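Local coordinates for hypothetical protein aq_1956 (Aquifex aeolicus, PDB 2YVT) that is of unknown function but belongs to the calcineurin-like metallophosphoesterase superfamily, in its TT1561-like branch, and so is probably a metal-dependent phosphoesterase, at residues A[31-36]-A[244-249]; A[212-217]-A[250-255]; A[146-149]-A[155-158]; A[197-202]-A[219-224]. All coordinates share one frame; numbering follows the deposited sequence.

Contact 1: residues A[31-36]-A[244-249]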
loop_
_atom_site.group_PDB
_atom_site.type_symbol
_atom_site.label_atom_id
_atom_site.label_comp_id
_atom_site.label_asym_id
_atom_site.label_seq_id
_atom_site.Cartn_x
_atom_site.Cartn_y
_atom_site.Cartn_z
ATOM N N LYS A 31 12.004 7.524 -16.777
ATOM C CA LYS A 31 11.181 8.598 -16.216
ATOM C C LYS A 31 11.756 9.274 -14.967
ATOM O O LYS A 31 11.280 10.335 -14.562
ATOM C CB LYS A 31 9.755 8.104 -15.972
ATOM C CG LYS A 31 9.035 7.660 -17.253
ATOM C CD LYS A 31 7.540 7.442 -17.031
ATOM C CE LYS A 31 6.847 6.922 -18.295
ATOM N NZ LYS A 31 6.764 7.950 -19.382
ATOM N N GLN A 32 12.763 8.646 -14.362
ATOM C CA GLN A 32 13.525 9.237 -13.252
ATOM C C GLN A 32 12.641 9.755 -12.106
ATOM O O GLN A 32 12.696 10.941 -11.762
ATOM C CB GLN A 32 14.437 10.364 -13.770
ATOM C CG GLN A 32 15.303 9.980 -14.962
ATOM C CD GLN A 32 16.607 9.345 -14.553
ATOM O OE1 GLN A 32 16.798 8.139 -14.711
ATOM N NE2 GLN A 32 17.522 10.156 -14.022
ATOM N N PRO A 33 11.821 8.870 -11.501
ATOM C CA PRO A 33 10.991 9.332 -10.383
ATOM C C PRO A 33 11.858 9.710 -9.191
ATOM O O PRO A 33 12.946 9.158 -9.022
ATOM C CB PRO A 33 10.164 8.092 -10.031
ATOM C CG PRO A 33 11.005 6.932 -10.486
ATOM C CD PRO A 33 11.638 7.430 -11.760
ATOM N N ASP A 34 11.373 10.639 -8.376
ATOM C CA ASP A 34 12.038 11.002 -7.134
ATOM C C ASP A 34 11.722 10.015 -6.023
ATOM O O ASP A 34 12.563 9.755 -5.163
ATOM C CB ASP A 34 11.652 12.420 -6.735
ATOM C CG ASP A 34 12.134 13.433 -7.738
ATOM O OD1 ASP A 34 13.368 13.622 -7.844
ATOM O OD2 ASP A 34 11.288 13.999 -8.452
ATOM N N ILE A 35 10.502 9.479 -6.044
ATOM C CA ILE A 35 10.121 8.413 -5.114
ATOM C C ILE A 35 9.364 7.295 -5.812
ATOM O O ILE A 35 8.667 7.529 -6.799
ATOM C CB ILE A 35 9.323 8.907 -3.880
ATOM C CG1 ILE A 35 8.027 9.608 -4.278
ATOM C CG2 ILE A 35 10.187 9.789 -2.973
ATOM C CD1 ILE A 35 7.081 9.840 -3.080
ATOM N N LEU A 36 9.565 6.083 -5.304
ATOM C CA LEU A 36 8.812 4.910 -5.703
ATOM C C LEU A 36 7.888 4.542 -4.553
ATOM O O LEU A 36 8.325 4.455 -3.400
ATOM C CB LEU A 36 9.766 3.746 -6.005
ATOM C CG LEU A 36 9.155 2.361 -6.234
ATOM C CD1 LEU A 36 8.269 2.326 -7.485
ATOM C CD2 LEU A 36 10.268 1.335 -6.337
ATOM N N TYR A 244 1.047 1.019 -13.818
ATOM C CA TYR A 244 1.611 1.859 -12.773
ATOM C C TYR A 244 1.055 3.273 -12.922
ATOM O O TYR A 244 0.433 3.601 -13.938
ATOM C CB TYR A 244 3.143 1.859 -12.844
ATOM C CG TYR A 244 3.708 2.451 -14.116
ATOM C CD1 TYR A 244 4.060 3.802 -14.183
ATOM C CD2 TYR A 244 3.907 1.656 -15.253
ATOM C CE1 TYR A 244 4.580 4.351 -15.351
ATOM C CE2 TYR A 244 4.422 2.199 -16.424
ATOM C CZ TYR A 244 4.762 3.544 -16.462
ATOM O OH TYR A 244 5.273 4.099 -17.621
ATOM N N ALA A 245 1.257 4.103 -11.903
ATOM C CA ALA A 245 0.893 5.517 -12.005
ATOM C C ALA A 245 2.142 6.371 -11.900
ATOM O O ALA A 245 3.099 5.998 -11.222
ATOM C CB ALA A 245 -0.086 5.902 -10.916
ATOM N N PHE A 246 2.125 7.518 -12.575
ATOM C CA PHE A 246 3.225 8.458 -12.492
ATOM C C PHE A 246 2.659 9.835 -12.166
ATOM O O PHE A 246 1.818 10.360 -12.901
ATOM C CB PHE A 246 4.034 8.470 -13.798
ATOM C CG PHE A 246 5.439 8.963 -13.625
ATOM C CD1 PHE A 246 6.457 8.095 -13.234
ATOM C CD2 PHE A 246 5.745 10.298 -13.839
ATOM C CE1 PHE A 246 7.764 8.557 -13.062
ATOM C CE2 PHE A 246 7.056 10.771 -13.673
ATOM C CZ PHE A 246 8.058 9.899 -13.283
ATOM N N LEU A 247 3.107 10.399 -11.046
ATOM C CA LEU A 247 2.559 11.638 -10.513
ATOM C C LEU A 247 3.645 12.704 -10.493
ATOM O O LEU A 247 4.783 12.428 -10.135
ATOM C CB LEU A 247 2.023 11.433 -9.086
ATOM C CG LEU A 247 0.962 10.382 -8.713
ATOM C CD1 LEU A 247 1.492 8.951 -8.713
ATOM C CD2 LEU A 247 0.399 10.707 -7.341
ATOM N N ASP A 248 3.290 13.918 -10.899
ATOM C CA ASP A 248 4.133 15.070 -10.661
ATOM C C ASP A 248 3.407 15.957 -9.650
ATOM O O ASP A 248 2.404 16.588 -9.976
ATOM C CB ASP A 248 4.404 15.829 -11.966
ATOM C CG ASP A 248 5.399 16.960 -11.786
ATOM O OD1 ASP A 248 5.468 17.517 -10.673
ATOM O OD2 ASP A 248 6.129 17.288 -12.757
ATOM N N LEU A 249 3.906 15.978 -8.419
ATOM C CA LEU A 249 3.247 16.703 -7.334
ATOM C C LEU A 249 3.408 18.209 -7.452
ATOM O O LEU A 249 2.647 18.964 -6.842
ATOM C CB LEU A 249 3.762 16.233 -5.973
ATOM C CG LEU A 249 3.627 14.735 -5.667
ATOM C CD1 LEU A 249 4.065 14.464 -4.235
ATOM C CD2 LEU A 249 2.211 14.242 -5.908
#
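K31 lays its aliphatic chain across the F246 ring, and this is the tight part of the contact. Its CD sits over one face, 4.2 Å from the ring centroid and 17° off the normal, a CH-pi contact displaced toward the rim. Nearer the backbone, K31 CB comes to 3.6 Å from F246 CE1. The ring gets there because F246 turns CG away from its own backbone N (chi1 -157°), which carries the phenyl up to the end of helix 21-31. P33 closes in obliquely, its CB 3.9 Å from F246 CE1. At Y244 the contact shrinks to a single close touch at the ring edge, K31 CE 3.3 Å from OH, before the lysine runs to its partly exposed side; there the ammonium, swung aside by a bend at chi4 (-70°), makes a long, weak ion pair with E257. No hydrogen bond joins the two segments. With an alanine at F246, the methylenes of K31 and the P33 ring would probably lose the aromatic surface they rest on. The contact thus lays the turn between helix 21-31 and strand 35-39, part of a beta-alpha-beta crossover, against strand 243-248, which runs antiparallel between strands 7-12 and 253-258.

Contact 2: residues A[212-217]-A[250-255]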
loop_
_atom_site.group_PDB
_atom_site.type_symbol
_atom_site.label_atom_id
_atom_site.label_comp_id
_atom_site.label_asym_id
_atom_site.label_seq_id
_atom_site.Cartn_x
_atom_site.Cartn_y
_atom_site.Cartn_z
ATOM N N ASN A 212 -8.003 15.508 5.206
ATOM C CA ASN A 212 -7.936 16.398 4.042
ATOM C C ASN A 212 -6.563 16.409 3.353
ATOM O O ASN A 212 -5.949 17.470 3.178
ATOM C CB ASN A 212 -8.373 17.820 4.421
ATOM C CG ASN A 212 -8.628 18.689 3.211
ATOM O OD1 ASN A 212 -9.260 18.256 2.242
ATOM N ND2 ASN A 212 -8.144 19.927 3.257
ATOM N N PRO A 213 -6.067 15.220 2.962
ATOM C CA PRO A 213 -4.747 15.182 2.346
ATOM C C PRO A 213 -4.783 15.745 0.930
ATOM O O PRO A 213 -5.840 15.777 0.297
ATOM C CB PRO A 213 -4.419 13.685 2.300
ATOM C CG PRO A 213 -5.739 12.998 2.303
ATOM C CD PRO A 213 -6.693 13.885 3.042
ATOM N N GLU A 214 -3.635 16.194 0.439
ATOM C CA GLU A 214 -3.562 16.687 -0.941
ATOM C C GLU A 214 -3.747 15.547 -1.939
ATOM O O GLU A 214 -4.457 15.685 -2.935
ATOM C CB GLU A 214 -2.218 17.352 -1.189
ATOM C CG GLU A 214 -2.159 18.131 -2.490
ATOM C CD GLU A 214 -0.831 18.819 -2.685
ATOM O OE1 GLU A 214 -0.275 19.327 -1.694
ATOM O OE2 GLU A 214 -0.336 18.843 -3.824
ATOM N N VAL A 215 -3.091 14.426 -1.656
ATOM C CA VAL A 215 -3.083 13.269 -2.548
ATOM C C VAL A 215 -3.225 12.009 -1.702
ATOM O O VAL A 215 -2.688 11.921 -0.589
ATOM C CB VAL A 215 -1.766 13.192 -3.368
ATOM C CG1 VAL A 215 -1.723 11.943 -4.258
ATOM C CG2 VAL A 215 -1.568 14.455 -4.208
ATOM N N ALA A 216 -3.979 11.049 -2.220
ATOM C CA ALA A 216 -4.029 9.720 -1.629
ATOM C C ALA A 216 -3.695 8.691 -2.702
ATOM O O ALA A 216 -4.285 8.702 -3.780
ATOM C CB ALA A 216 -5.402 9.446 -1.012
ATOM N N ILE A 217 -2.731 7.825 -2.405
ATOM C CA ILE A 217 -2.357 6.734 -3.307
ATOM C C ILE A 217 -2.901 5.450 -2.689
ATOM O O ILE A 217 -2.676 5.186 -1.517
ATOM C CB ILE A 217 -0.824 6.655 -3.493
ATOM C CG1 ILE A 217 -0.295 7.960 -4.111
ATOM C CG2 ILE A 217 -0.454 5.435 -4.343
ATOM C CD1 ILE A 217 1.219 8.127 -4.050
ATOM N N THR A 250 4.398 18.646 -8.227
ATOM C CA THR A 250 4.640 20.078 -8.386
ATOM C C THR A 250 3.583 20.710 -9.282
ATOM O O THR A 250 3.012 21.753 -8.941
ATOM C CB THR A 250 6.051 20.351 -8.924
ATOM O OG1 THR A 250 7.005 19.804 -8.004
ATOM C CG2 THR A 250 6.302 21.860 -9.066
ATOM N N GLN A 251 3.308 20.059 -10.407
ATOM C CA GLN A 251 2.330 20.570 -11.359
ATOM C C GLN A 251 1.006 19.822 -11.346
ATOM O O GLN A 251 0.122 20.124 -12.145
ATOM C CB GLN A 251 2.919 20.591 -12.767
ATOM C CG GLN A 251 3.967 21.674 -12.949
ATOM C CD GLN A 251 4.152 22.055 -14.394
ATOM O OE1 GLN A 251 4.834 21.357 -15.148
ATOM N NE2 GLN A 251 3.545 23.175 -14.796
ATOM N N HIS A 252 0.862 18.869 -10.427
ATOM C CA HIS A 252 -0.347 18.039 -10.327
ATOM C C HIS A 252 -0.692 17.339 -11.647
ATOM O O HIS A 252 -1.852 17.310 -12.071
ATOM C CB HIS A 252 -1.534 18.838 -9.772
ATOM C CG HIS A 252 -1.549 18.925 -8.280
ATOM N ND1 HIS A 252 -0.688 19.739 -7.576
ATOM C CD2 HIS A 252 -2.310 18.294 -7.354
ATOM C CE1 HIS A 252 -0.923 19.611 -6.282
ATOM N NE2 HIS A 252 -1.897 18.733 -6.120
ATOM N N LYS A 253 0.332 16.783 -12.287
ATOM C CA LYS A 253 0.147 15.948 -13.465
ATOM C C LYS A 253 -0.006 14.502 -12.988
ATOM O O LYS A 253 0.826 14.014 -12.229
ATOM C CB LYS A 253 1.348 16.078 -14.410
ATOM C CG LYS A 253 1.551 17.479 -14.998
ATOM C CD LYS A 253 2.654 17.473 -16.046
ATOM C CE LYS A 253 2.942 18.872 -16.560
ATOM N NZ LYS A 253 4.056 18.881 -17.549
ATOM N N ILE A 254 -1.081 13.837 -13.404
ATOM C CA ILE A 254 -1.307 12.437 -13.043
ATOM C C ILE A 254 -1.484 11.613 -14.312
ATOM O O ILE A 254 -2.324 11.939 -15.155
ATOM C CB ILE A 254 -2.567 12.234 -12.148
ATOM C CG1 ILE A 254 -2.692 13.315 -11.054
ATOM C CG2 ILE A 254 -2.598 10.803 -11.586
ATOM C CD1 ILE A 254 -1.608 13.302 -9.971
ATOM N N LYS A 255 -0.681 10.559 -14.445
ATOM C CA LYS A 255 -0.759 9.671 -15.601
ATOM C C LYS A 255 -0.884 8.227 -15.140
ATOM O O LYS A 255 -0.110 7.766 -14.303
ATOM C CB LYS A 255 0.480 9.820 -16.493
ATOM C CG LYS A 255 0.687 11.211 -17.093
ATOM C CD LYS A 255 2.027 11.297 -17.815
ATOM C CE LYS A 255 2.199 12.619 -18.561
ATOM N NZ LYS A 255 1.292 12.728 -19.741
#
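E214 OE2 is approached by two groups: R175 NH2 makes a salt bridge to it, and the imidazole of H252 meets it edge-on. Across the contact OE2 lies near the ring plane, 2.8 Å from H252 NE2, but the angle is too poor for a hydrogen bond. It is also 2.6 Å from H252 CE1, shorter than carbon and oxygen normally come, so the exact setting of this exposed ring is doubtful. As modelled, carboxylate and imidazole planes are nearly parallel, 16° apart, and E214 CG also lies at the ring edge, 3.7 Å from H252 NE2. An extended glutamate chain, with N and CG on opposite sides of the CA-CB bond (chi1 -168°), spans the gap. H252 itself belongs to a G1 beta bulge: with K253 it faces D248 in the turn joining strands 243-248 and 253-258. Its backbone is left-handed, as is usual for the first residue of such a bulge, and the end of its side chain reaches E214. The pair therefore bridges the ends of the two sheets of the sandwich, since E214 immediately precedes strand 215-218 in the other one. A glutamine here would probably leave R175 without its charged mate beside the imidazole. R175, from strand 175-180, also touches the H252 ring and reaches the carbonyl of L249.

Contact 3: residues A[146-149]-A[155-158]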
loop_
_atom_site.group_PDB
_atom_site.type_symbol
_atom_site.label_atom_id
_atom_site.label_comp_id
_atom_site.label_asym_id
_atom_site.label_seq_id
_atom_site.Cartn_x
_atom_site.Cartn_y
_atom_site.Cartn_z
ATOM N N HIS A 146 -15.524 -3.298 11.186
ATOM C CA HIS A 146 -15.490 -3.991 12.480
ATOM C C HIS A 146 -14.473 -5.138 12.627
ATOM O O HIS A 146 -14.435 -5.786 13.675
ATOM C CB HIS A 146 -16.907 -4.465 12.870
ATOM C CG HIS A 146 -17.923 -3.359 12.954
ATOM N ND1 HIS A 146 -19.024 -3.288 12.127
ATOM C CD2 HIS A 146 -17.986 -2.266 13.752
ATOM C CE1 HIS A 146 -19.724 -2.206 12.418
ATOM N NE2 HIS A 146 -19.116 -1.566 13.401
ATOM N N GLU A 147 -13.655 -5.386 11.601
ATOM C CA GLU A 147 -12.665 -6.471 11.650
ATOM C C GLU A 147 -11.283 -5.988 12.083
ATOM O O GLU A 147 -10.838 -4.925 11.665
ATOM C CB GLU A 147 -12.535 -7.149 10.291
ATOM C CG GLU A 147 -13.618 -8.145 9.966
ATOM C CD GLU A 147 -13.236 -8.993 8.780
ATOM O OE1 GLU A 147 -12.745 -10.132 8.989
ATOM O OE2 GLU A 147 -13.376 -8.498 7.641
ATOM N N PHE A 148 -10.607 -6.785 12.907
ATOM C CA PHE A 148 -9.290 -6.424 13.438
ATOM C C PHE A 148 -8.449 -7.697 13.528
ATOM O O PHE A 148 -8.719 -8.575 14.363
ATOM C CB PHE A 148 -9.465 -5.790 14.831
ATOM C CG PHE A 148 -8.322 -4.911 15.293
ATOM C CD1 PHE A 148 -8.513 -4.064 16.385
ATOM C CD2 PHE A 148 -7.079 -4.906 14.656
ATOM C CE1 PHE A 148 -7.494 -3.234 16.846
ATOM C CE2 PHE A 148 -6.040 -4.067 15.109
ATOM C CZ PHE A 148 -6.249 -3.235 16.205
ATOM N N GLU A 149 -7.457 -7.805 12.644
ATOM C CA GLU A 149 -6.564 -8.961 12.592
ATOM C C GLU A 149 -5.192 -8.533 12.076
ATOM O O GLU A 149 -5.101 -7.704 11.163
ATOM C CB GLU A 149 -7.168 -10.024 11.659
ATOM C CG GLU A 149 -6.298 -11.260 11.402
ATOM C CD GLU A 149 -5.982 -12.071 12.651
ATOM O OE1 GLU A 149 -6.787 -12.085 13.606
ATOM O OE2 GLU A 149 -4.917 -12.720 12.672
ATOM N N LYS A 155 -6.192 -6.681 8.776
ATOM C CA LYS A 155 -7.501 -6.023 8.704
ATOM C C LYS A 155 -7.648 -5.101 9.909
ATOM O O LYS A 155 -7.277 -5.466 11.027
ATOM C CB LYS A 155 -8.643 -7.050 8.713
ATOM C CG LYS A 155 -8.665 -8.010 7.532
ATOM C CD LYS A 155 -10.009 -8.745 7.503
ATOM C CE LYS A 155 -10.151 -9.647 6.298
ATOM N NZ LYS A 155 -11.463 -10.358 6.311
ATOM N N TYR A 156 -8.171 -3.899 9.684
ATOM C CA TYR A 156 -8.334 -2.924 10.759
ATOM C C TYR A 156 -9.745 -2.364 10.761
ATOM O O TYR A 156 -10.341 -2.189 9.698
ATOM C CB TYR A 156 -7.327 -1.791 10.605
ATOM C CG TYR A 156 -5.910 -2.265 10.763
ATOM C CD1 TYR A 156 -5.364 -2.445 12.033
ATOM C CD2 TYR A 156 -5.120 -2.568 9.647
ATOM C CE1 TYR A 156 -4.063 -2.901 12.201
ATOM C CE2 TYR A 156 -3.794 -3.029 9.804
ATOM C CZ TYR A 156 -3.284 -3.189 11.091
ATOM O OH TYR A 156 -2.003 -3.645 11.279
ATOM N N PRO A 157 -10.288 -2.093 11.959
ATOM C CA PRO A 157 -11.630 -1.524 12.096
ATOM C C PRO A 157 -11.598 -0.006 12.160
ATOM O O PRO A 157 -10.596 0.572 12.593
ATOM C CB PRO A 157 -12.083 -2.079 13.445
ATOM C CG PRO A 157 -10.818 -2.138 14.254
ATOM C CD PRO A 157 -9.686 -2.396 13.273
ATOM N N ARG A 158 -12.705 0.623 11.760
ATOM C CA ARG A 158 -12.815 2.081 11.705
ATOM C C ARG A 158 -12.337 2.764 12.986
ATOM O O ARG A 158 -11.542 3.702 12.933
ATOM C CB ARG A 158 -14.269 2.497 11.404
ATOM C CG ARG A 158 -14.516 3.989 11.447
ATOM C CD ARG A 158 -16.007 4.303 11.254
ATOM N NE ARG A 158 -16.488 3.929 9.920
ATOM C CZ ARG A 158 -16.617 4.780 8.906
ATOM N NH1 ARG A 158 -16.282 6.058 9.066
ATOM N NH2 ARG A 158 -17.064 4.349 7.727
HETATM O O HOH W 1 -13.333 -8.881 4.917
#
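Charge comes first: K155 NZ sits in the fork of the E147 carboxylate, 3.0 Å from OE1 and equally far from OE2. Both oxygens are met on the syn side, with the ammonium 18° out of the carboxylate plane. Water 1 closes a small ring, donating to E147 OE2 and accepting from K155 NZ. Further grips come from helix 46-57, E53 making a salt bridge to the lysine and Y52 OH bonding E147 OE1, so the fork is probably held firmly against rotation. The backbones pair just once, E149 and K155 forming an antiparallel hydrogen-bonded bridge in which E149 N to K155 O and K155 N to E149 O both measure 2.8 Å. Beside it, F148 CA offers its hydrogen to K155 O at 3.3 Å. E147 O faces P157 N, which has no hydrogen to share, so no backbone bond forms at this point. The aromatic part lies across the strand from the salt bridge. With CG trans to N (chi1 -158°), the F148 ring comes beside Y156 and P157. P157 CD covers one face of it, 3.8 Å from its centroid, while the Y156 ring meets it obliquely, planes at 54°; the Y156 hydroxyl is bonded to E150 and H124. Strand 155-157 is thus lined by the 146-149 loop on one edge and by strand 134-144, parallel to it, on the other; P157 occupies the N-cap position of helix 158-164.

Contact 4: residues A[197-202]-A[219-224]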
loop_
_atom_site.group_PDB
_atom_site.type_symbol
_atom_site.label_atom_id
_atom_site.label_comp_id
_atom_site.label_asym_id
_atom_site.label_seq_id
_atom_site.Cartn_x
_atom_site.Cartn_y
_atom_site.Cartn_z
ATOM N N LYS A 197 -20.002 -3.024 -8.496
ATOM C CA LYS A 197 -19.837 -3.006 -7.050
ATOM C C LYS A 197 -18.581 -2.256 -6.645
ATOM O O LYS A 197 -17.548 -2.317 -7.322
ATOM C CB LYS A 197 -19.787 -4.419 -6.469
ATOM C CG LYS A 197 -21.107 -5.156 -6.484
ATOM C CD LYS A 197 -20.999 -6.417 -5.641
ATOM C CE LYS A 197 -21.872 -7.521 -6.196
ATOM N NZ LYS A 197 -21.404 -8.064 -7.518
ATOM N N HIS A 198 -18.690 -1.552 -5.531
ATOM C CA HIS A 198 -17.547 -0.873 -4.944
ATOM C C HIS A 198 -16.781 -1.834 -4.064
ATOM O O HIS A 198 -17.374 -2.602 -3.309
ATOM C CB HIS A 198 -18.022 0.329 -4.142
ATOM C CG HIS A 198 -18.562 1.428 -4.994
ATOM N ND1 HIS A 198 -17.750 2.318 -5.660
ATOM C CD2 HIS A 198 -19.834 1.764 -5.316
ATOM C CE1 HIS A 198 -18.498 3.170 -6.338
ATOM N NE2 HIS A 198 -19.766 2.852 -6.151
ATOM N N HIS A 199 -15.454 -1.789 -4.169
ATOM C CA HIS A 199 -14.605 -2.711 -3.428
ATOM C C HIS A 199 -13.738 -2.031 -2.382
ATOM O O HIS A 199 -12.940 -2.683 -1.704
ATOM C CB HIS A 199 -13.762 -3.526 -4.400
ATOM C CG HIS A 199 -14.584 -4.405 -5.285
ATOM N ND1 HIS A 199 -15.312 -5.469 -4.796
ATOM C CD2 HIS A 199 -14.834 -4.355 -6.615
ATOM C CE1 HIS A 199 -15.960 -6.050 -5.791
ATOM N NE2 HIS A 199 -15.679 -5.401 -6.907
ATOM N N GLY A 200 -13.909 -0.721 -2.248
ATOM C CA GLY A 200 -13.185 0.040 -1.245
ATOM C C GLY A 200 -13.930 0.100 0.078
ATOM O O GLY A 200 -14.772 -0.770 0.385
ATOM N N SER A 201 -13.629 1.128 0.862
ATOM C CA SER A 201 -14.262 1.284 2.172
ATOM C C SER A 201 -14.613 2.719 2.471
ATOM O O SER A 201 -13.806 3.622 2.250
ATOM C CB SER A 201 -13.365 0.764 3.288
ATOM O OG SER A 201 -13.996 0.960 4.550
ATOM N N ALA A 202 -15.819 2.911 3.003
ATOM C CA ALA A 202 -16.264 4.206 3.505
ATOM C C ALA A 202 -15.341 4.719 4.595
ATOM O O ALA A 202 -15.302 5.915 4.868
ATOM C CB ALA A 202 -17.688 4.104 4.035
ATOM N N GLY A 219 -4.643 1.145 -3.118
ATOM C CA GLY A 219 -4.415 -0.167 -3.731
ATOM C C GLY A 219 -5.640 -1.068 -3.820
ATOM O O GLY A 219 -6.696 -0.658 -4.308
ATOM N N HIS A 220 -5.496 -2.304 -3.339
ATOM C CA HIS A 220 -6.579 -3.294 -3.372
ATOM C C HIS A 220 -7.174 -3.352 -4.790
ATOM O O HIS A 220 -6.418 -3.435 -5.765
ATOM C CB HIS A 220 -7.613 -3.004 -2.262
ATOM C CG HIS A 220 -8.559 -4.132 -1.975
ATOM N ND1 HIS A 220 -8.294 -5.451 -2.285
ATOM C CD2 HIS A 220 -9.769 -4.127 -1.368
ATOM C CE1 HIS A 220 -9.307 -6.206 -1.890
ATOM N NE2 HIS A 220 -10.211 -5.426 -1.322
ATOM N N VAL A 221 -8.498 -3.273 -4.912
ATOM C CA VAL A 221 -9.157 -3.303 -6.213
ATOM C C VAL A 221 -9.471 -1.888 -6.683
ATOM O O VAL A 221 -10.004 -1.072 -5.918
ATOM C CB VAL A 221 -10.459 -4.148 -6.149
ATOM C CG1 VAL A 221 -11.314 -3.948 -7.408
ATOM C CG2 VAL A 221 -10.114 -5.612 -5.948
ATOM N N GLY A 222 -9.127 -1.597 -7.936
ATOM C CA GLY A 222 -9.464 -0.317 -8.550
ATOM C C GLY A 222 -8.386 0.196 -9.483
ATOM O O GLY A 222 -7.257 -0.315 -9.502
ATOM N N LYS A 223 -8.740 1.215 -10.260
ATOM C CA LYS A 223 -7.810 1.863 -11.183
ATOM C C LYS A 223 -8.400 3.183 -11.613
ATOM O O LYS A 223 -9.525 3.234 -12.116
ATOM C CB LYS A 223 -7.545 1.009 -12.431
ATOM C CG LYS A 223 -6.595 1.688 -13.433
ATOM C CD LYS A 223 -6.327 0.813 -14.647
ATOM C CE LYS A 223 -7.594 0.557 -15.452
ATOM N NZ LYS A 223 -8.070 1.762 -16.194
ATOM N N GLY A 224 -7.633 4.250 -11.440
ATOM C CA GLY A 224 -8.081 5.554 -11.901
ATOM C C GLY A 224 -7.579 6.666 -11.028
ATOM O O GLY A 224 -6.777 6.452 -10.119
HETATM O O HOH W 2 -10.595 -2.067 -3.406
HETATM O O HOH W 3 -12.979 -5.380 -0.821
#
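The loop 219-224 follows strand 215-218 and begins Gly-His-Val-Gly, where metallophosphoesterases commonly carry a Gly-His-x-His metal-binding motif; here G222 takes the place of the second histidine, and a role in metal binding is not established. Facing it is the loop 197-202 that leads into helix 202-211. V221 sets CG1 anti to N (chi1 168°), which sends that methyl obliquely onto the H199 ring, 3.6 Å from CD2, while the two CB atoms of H199 and V221 stand 3.8 Å apart. D195 hydrogen-bonds H199 NE2, which helps to fix the ring. H199 O is the polar centre. Water 3 donates to it at 2.8 Å and lies the same distance from H220 NE2, and H220 CD2 comes to 3.5 Å of H199 O. Water 2 adds a weak bond to H199 O and a firmer one, 2.8 Å, to V221 O. K12 NZ bonds the carbonyls of H220 and G222. Besides the packing of H199 on V221 and the approach of H220 CD2, then, the polar links run through solvent: the loops share ordered waters instead of direct hydrogen bonds, so their spacing may depend in part on those waters.

Contacts 1 and 3 are partly buried, whereas contacts 2 and 4 lie at the surface. Contacts 1 and 2 meet on one hairpin, strands 243-248 and 253-258, where F246 N probably bonds K255 O at 2.8 Å; the first works toward the helix side of its sheet by apolar cover, the second toward the other sheet by a carboxylate-imidazole approach, the carboxylate salt-bridged to R175. Contacts 2 and 4 take up the two ends of strand 215-218, a glutamate-histidine meeting before it and a water-joined loop after it. Contact 3, across the chain's centre from contact 1, combines salt bridge, backbone bridge and rings, and touches contact 4 where R158 packs on A202 at the start of helix 202-211.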